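Local coordinates for chromosome partition protein Smc (Pyrococcus furiosus, PDB 3NWC) that is the hinge domain of an SMC protein, mediates homodimerization and binds DNA, probably single-stranded rather than double-stranded, and probably acts in chromosome condensation and partitioning, at residues Ile114-Asp117 / Ala123-Phe126; Leu128-Ile133 / Tyr157-Ala162. All coordinates share one frame; numbering follows the deposited sequence.

Interaction 1 (Ile114-Asp117 / Ala123-Phe126); sequences IEYD and AVKF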
loop_
_atom_site.group_PDB
_atom_site.type_symbol
_atom_site.label_atom_id
_atom_site.label_comp_id
_atom_site.label_asym_id
_atom_site.label_seq_id
_atom_site.Cartn_x
_atom_site.Cartn_y
_atom_site.Cartn_z
ATOM N N ILE A 114 -15.569 0.298 -14.904
ATOM C CA ILE A 114 -15.134 1.676 -14.733
ATOM C C ILE A 114 -14.987 2.378 -16.079
ATOM O O ILE A 114 -14.890 1.739 -17.136
ATOM C CB ILE A 114 -13.780 1.765 -13.988
ATOM C CG1 ILE A 114 -12.705 0.996 -14.759
ATOM C CG2 ILE A 114 -13.917 1.268 -12.533
ATOM C CD1 ILE A 114 -11.298 1.159 -14.205
ATOM N N GLU A 115 -14.982 3.701 -16.022
ATOM C CA GLU A 115 -14.749 4.546 -17.177
ATOM C C GLU A 115 -13.574 5.450 -16.892
ATOM O O GLU A 115 -13.378 5.908 -15.760
ATOM C CB GLU A 115 -15.985 5.399 -17.500
ATOM C CG GLU A 115 -17.155 4.596 -17.992
ATOM C CD GLU A 115 -18.332 5.452 -18.403
ATOM O OE1 GLU A 115 -18.300 6.673 -18.152
ATOM O OE2 GLU A 115 -19.290 4.896 -18.982
ATOM N N TYR A 116 -12.772 5.691 -17.918
ATOM C CA TYR A 116 -11.566 6.486 -17.762
ATOM C C TYR A 116 -11.136 6.927 -19.143
ATOM O O TYR A 116 -11.553 6.338 -20.139
ATOM C CB TYR A 116 -10.458 5.659 -17.091
ATOM C CG TYR A 116 -10.161 4.378 -17.822
ATOM C CD1 TYR A 116 -10.869 3.221 -17.545
ATOM C CD2 TYR A 116 -9.179 4.329 -18.807
ATOM C CE1 TYR A 116 -10.616 2.049 -18.230
ATOM C CE2 TYR A 116 -8.925 3.167 -19.494
ATOM C CZ TYR A 116 -9.640 2.028 -19.201
ATOM O OH TYR A 116 -9.372 0.859 -19.888
ATOM N N ASP A 117 -10.329 7.979 -19.196
ATOM C CA ASP A 117 -9.828 8.491 -20.463
ATOM C C ASP A 117 -8.803 7.506 -21.025
ATOM O O ASP A 117 -7.914 7.065 -20.307
ATOM C CB ASP A 117 -9.183 9.853 -20.227
ATOM C CG ASP A 117 -8.719 10.516 -21.507
ATOM O OD1 ASP A 117 -8.637 9.828 -22.544
ATOM O OD2 ASP A 117 -8.432 11.731 -21.471
ATOM N N ALA A 123 -1.937 3.571 -16.815
ATOM C CA ALA A 123 -1.996 3.786 -15.371
ATOM C C ALA A 123 -3.178 3.061 -14.759
ATOM O O ALA A 123 -3.056 2.469 -13.694
ATOM C CB ALA A 123 -2.065 5.262 -15.058
ATOM N N VAL A 124 -4.322 3.097 -15.440
ATOM C CA VAL A 124 -5.505 2.405 -14.941
ATOM C C VAL A 124 -5.329 0.891 -14.958
ATOM O O VAL A 124 -5.700 0.195 -14.008
ATOM C CB VAL A 124 -6.758 2.799 -15.753
ATOM C CG1 VAL A 124 -7.937 1.919 -15.363
ATOM C CG2 VAL A 124 -7.066 4.255 -15.514
ATOM N N LYS A 125 -4.744 0.373 -16.035
ATOM C CA LYS A 125 -4.543 -1.066 -16.142
ATOM C C LYS A 125 -3.422 -1.546 -15.223
ATOM O O LYS A 125 -3.425 -2.691 -14.778
ATOM C CB LYS A 125 -4.290 -1.474 -17.592
ATOM C CG LYS A 125 -5.532 -1.371 -18.456
ATOM C CD LYS A 125 -5.196 -1.534 -19.933
ATOM C CE LYS A 125 -6.443 -1.383 -20.792
ATOM N NZ LYS A 125 -7.469 -2.409 -20.443
ATOM N N PHE A 126 -2.466 -0.672 -14.937
ATOM C CA PHE A 126 -1.480 -0.998 -13.909
ATOM C C PHE A 126 -2.185 -1.239 -12.565
ATOM O O PHE A 126 -1.874 -2.189 -11.852
ATOM C CB PHE A 126 -0.436 0.108 -13.761
ATOM C CG PHE A 126 0.132 0.199 -12.373
ATOM C CD1 PHE A 126 1.081 -0.715 -11.938
ATOM C CD2 PHE A 126 -0.315 1.165 -11.501
ATOM C CE1 PHE A 126 1.578 -0.646 -10.656
ATOM C CE2 PHE A 126 0.180 1.239 -10.226
ATOM C CZ PHE A 126 1.131 0.335 -9.807
#

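Interaction 2 (Leu128-Ile133 / Tyr157-Ala162); sequences LGDTVI and YERSGA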
loop_
_atom_site.group_PDB
_atom_site.type_symbol
_atom_site.label_atom_id
_atom_site.label_comp_id
_atom_site.label_asym_id
_atom_site.label_seq_id
_atom_site.Cartn_x
_atom_site.Cartn_y
_atom_site.Cartn_z
ATOM N N LEU A 128 -5.612 -1.794 -11.935
ATOM C CA LEU A 128 -6.795 -2.643 -11.902
ATOM C C LEU A 128 -6.832 -3.701 -12.994
ATOM O O LEU A 128 -7.766 -4.488 -13.047
ATOM C CB LEU A 128 -8.049 -1.774 -12.021
ATOM C CG LEU A 128 -8.304 -0.891 -10.785
ATOM C CD1 LEU A 128 -9.405 0.116 -11.089
ATOM C CD2 LEU A 128 -8.702 -1.781 -9.615
ATOM N N GLY A 129 -5.809 -3.715 -13.840
ATOM C CA GLY A 129 -5.805 -4.543 -15.048
ATOM C C GLY A 129 -5.836 -6.049 -14.881
ATOM O O GLY A 129 -6.267 -6.762 -15.786
ATOM N N ASP A 130 -5.373 -6.556 -13.745
ATOM C CA ASP A 130 -5.499 -7.984 -13.512
ATOM C C ASP A 130 -6.425 -8.310 -12.353
ATOM O O ASP A 130 -6.441 -9.434 -11.872
ATOM C CB ASP A 130 -4.123 -8.667 -13.383
ATOM C CG ASP A 130 -3.386 -8.308 -12.094
ATOM O OD1 ASP A 130 -3.776 -7.362 -11.382
ATOM O OD2 ASP A 130 -2.381 -8.987 -11.798
ATOM N N THR A 131 -7.229 -7.329 -11.937
ATOM C CA THR A 131 -8.212 -7.578 -10.890
ATOM C C THR A 131 -9.523 -8.133 -11.436
ATOM O O THR A 131 -10.104 -7.589 -12.363
ATOM C CB THR A 131 -8.518 -6.308 -10.052
ATOM O OG1 THR A 131 -7.296 -5.807 -9.516
ATOM C CG2 THR A 131 -9.456 -6.638 -8.901
ATOM N N VAL A 132 -9.987 -9.199 -10.803
ATOM C CA VAL A 132 -11.277 -9.776 -11.098
ATOM C C VAL A 132 -12.207 -9.662 -9.907
ATOM O O VAL A 132 -11.799 -9.831 -8.751
ATOM C CB VAL A 132 -11.099 -11.263 -11.514
ATOM C CG1 VAL A 132 -12.432 -11.905 -11.804
ATOM C CG2 VAL A 132 -10.170 -11.351 -12.714
ATOM N N ILE A 133 -13.468 -9.346 -10.196
ATOM C CA ILE A 133 -14.492 -9.247 -9.170
ATOM C C ILE A 133 -15.224 -10.578 -9.095
ATOM O O ILE A 133 -15.686 -11.106 -10.116
ATOM C CB ILE A 133 -15.490 -8.130 -9.497
ATOM C CG1 ILE A 133 -14.748 -6.804 -9.713
ATOM C CG2 ILE A 133 -16.539 -8.007 -8.401
ATOM C CD1 ILE A 133 -15.630 -5.675 -10.227
ATOM N N TYR A 157 -7.740 -10.211 -2.536
ATOM C CA TYR A 157 -6.782 -11.281 -2.733
ATOM C C TYR A 157 -5.758 -10.788 -3.746
ATOM O O TYR A 157 -6.049 -10.684 -4.936
ATOM C CB TYR A 157 -7.485 -12.519 -3.295
ATOM C CG TYR A 157 -8.490 -13.133 -2.351
ATOM C CD1 TYR A 157 -8.193 -14.292 -1.648
ATOM C CD2 TYR A 157 -9.733 -12.545 -2.152
ATOM C CE1 TYR A 157 -9.103 -14.849 -0.775
ATOM C CE2 TYR A 157 -10.651 -13.100 -1.284
ATOM C CZ TYR A 157 -10.334 -14.251 -0.601
ATOM O OH TYR A 157 -11.249 -14.803 0.267
ATOM N N GLU A 158 -4.567 -10.450 -3.276
ATOM C CA GLU A 158 -3.539 -9.992 -4.192
ATOM C C GLU A 158 -3.048 -11.205 -4.969
ATOM O O GLU A 158 -3.197 -12.338 -4.519
ATOM C CB GLU A 158 -2.422 -9.269 -3.432
ATOM C CG GLU A 158 -2.907 -7.979 -2.763
ATOM C CD GLU A 158 -1.833 -7.279 -1.953
ATOM O OE1 GLU A 158 -0.880 -6.749 -2.560
ATOM O OE2 GLU A 158 -1.951 -7.250 -0.708
ATOM N N ARG A 159 -2.505 -10.984 -6.158
ATOM C CA ARG A 159 -2.094 -12.117 -6.981
ATOM C C ARG A 159 -0.976 -12.899 -6.286
ATOM O O ARG A 159 -0.817 -14.106 -6.495
ATOM C CB ARG A 159 -1.646 -11.637 -8.362
ATOM C CG ARG A 159 -1.442 -12.754 -9.376
ATOM C CD ARG A 159 -1.161 -12.168 -10.745
ATOM N NE ARG A 159 -0.958 -13.182 -11.773
ATOM C CZ ARG A 159 -1.218 -12.982 -13.065
ATOM N NH1 ARG A 159 -1.702 -11.811 -13.465
ATOM N NH2 ARG A 159 -1.004 -13.948 -13.952
ATOM N N SER A 160 -0.226 -12.183 -5.451
ATOM C CA SER A 160 0.884 -12.725 -4.668
ATOM C C SER A 160 0.435 -13.808 -3.697
ATOM O O SER A 160 1.223 -14.664 -3.297
ATOM C CB SER A 160 1.507 -11.596 -3.844
ATOM O OG SER A 160 0.565 -11.106 -2.887
ATOM N N GLY A 161 -0.823 -13.739 -3.283
ATOM C CA GLY A 161 -1.342 -14.658 -2.289
ATOM C C GLY A 161 -1.705 -13.961 -0.977
ATOM O O GLY A 161 -2.192 -14.612 -0.061
ATOM N N ALA A 162 -1.463 -12.655 -0.894
ATOM C CA ALA A 162 -1.785 -11.867 0.309
ATOM C C ALA A 162 -3.292 -11.644 0.408
ATOM O O ALA A 162 -3.932 -11.242 -0.567
ATOM C CB ALA A 162 -1.069 -10.534 0.276
#

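Interaction 1 (Ile114-Asp117 / Ala123-Phe126)
Val124 of the helix 121-128 lays one methyl over the ring of Tyr116, a CH-pi contact between that helix and segment 114-117. CG1 sits 3.9 Å from the centroid of the Tyr116 ring and only 13° off the ring normal, squarely over the face. The other branch of the fork, Val124 CG2, lies 3.9 Å from Tyr116 CG, above the root of the ring. With chi1 at 171°, CG1 of Val124 is trans to its backbone nitrogen and CG2 trans to the carbonyl carbon, an arrangement that spreads both methyls over the aromatic surface. Tyr116 meets them with chi1 at 55°, its ring folded over its own main chain.

Aliphatic packing continues the same surface. Ile114, two residues earlier and therefore on the same side of the extended chain, meets Val124 tip to tip, Ile114 CD1 being 3.6 Å from Val124 CG1. This one valine methyl thus serves both the isoleucine and the tyrosine.

At the outer end of the ring the contact turns more polar. Lys125 crosses the tyrosine at about a right angle, and its CE and NZ both lie 3.8 Å from Tyr116 OH, a touch rather than a hydrogen bond. This holds for one of two conformers of the lysine and is doubtful as a fixed contact. Lys125 is partly exposed, which suits a charged residue.

Within the SMC hinge domain, strand 114-115 pairs with strand 45-46 through Glu115 and Lys45, and packs its Ile114 on helix 121-128. Cohesion across this contact is chiefly dispersive and depends on the apolar fit of branched Val124 against Ile114 and the flat Tyr116 ring, with the Tyr116 hydroxyl beside Lys125 and both of these residues partly exposed.

Interaction 2 (Leu128-Ile133 / Tyr157-Ala162)
Asp130 and Arg159 form a single-point salt bridge between two type I beta turns of the SMC hinge domain, Leu128 to Thr131 and Glu158 to Gly161. The hydrogen bond runs from Arg159 NH1 to Asp130 OD2 and is weak at 3.3 Å, though fairly straight, with an angle of 163° at the hydrogen. OD2 comes to the guanidinium at its edge, in its plane, while the carboxylate itself is turned 34° from that plane. The same oxygen lies 3.6 Å from Arg159 CD, so the aliphatic stem shares the contact.

Reach explains the choice of arginine. CG is trans to the backbone nitrogen (chi1 -169°) and the chain runs extended to NE, carrying the charge from the exposed Arg159 across to a buried aspartate. Asp130 also packs on Lys100 and Arg148, basic neighbours that would probably favour its ionised form, and Arg159 touches Asp103.

Beyond this first shell, each turn is closed by its own backbone. Thr131 N bonds to Leu128 O at 3.1 Å, where helix 121-128 gives way to strand 131-134; Gly161 N bonds to Glu158 O at 3.0 Å, in the loop joining strands 156-157 and 163-165. Glycine suits position 161, whose positive phi a side chain would crowd. The latter turn also faces the second subunit: Glu158 forms a salt bridge with Arg62 of that chain. Overlapping the end of this turn, Ser160 makes an ST turn, its OG accepting from Ala162 N at 3.2 Å.

Interactions 1 and 2 follow each other along the chain, the first closing on helix 121-128 before the second opens at that helix's end and runs into strand 131-134. Their centres lie 16 Å apart, yet they touch where Ile114 CD1 meets Leu128 CD1 at 3.8 Å. Interaction 1 sets the helix against the two-stranded sheet of 45-46 and 114-115; interaction 2 belongs to the five-stranded mixed sheet, bridging the entry to one strand and a loop between two others. The helix thus links the two sheets. The 157-162 loop borders the dimer; of segment 123-126 only Phe126, on the helix but not in the contact, reaches the second subunit, packing on its Ser160.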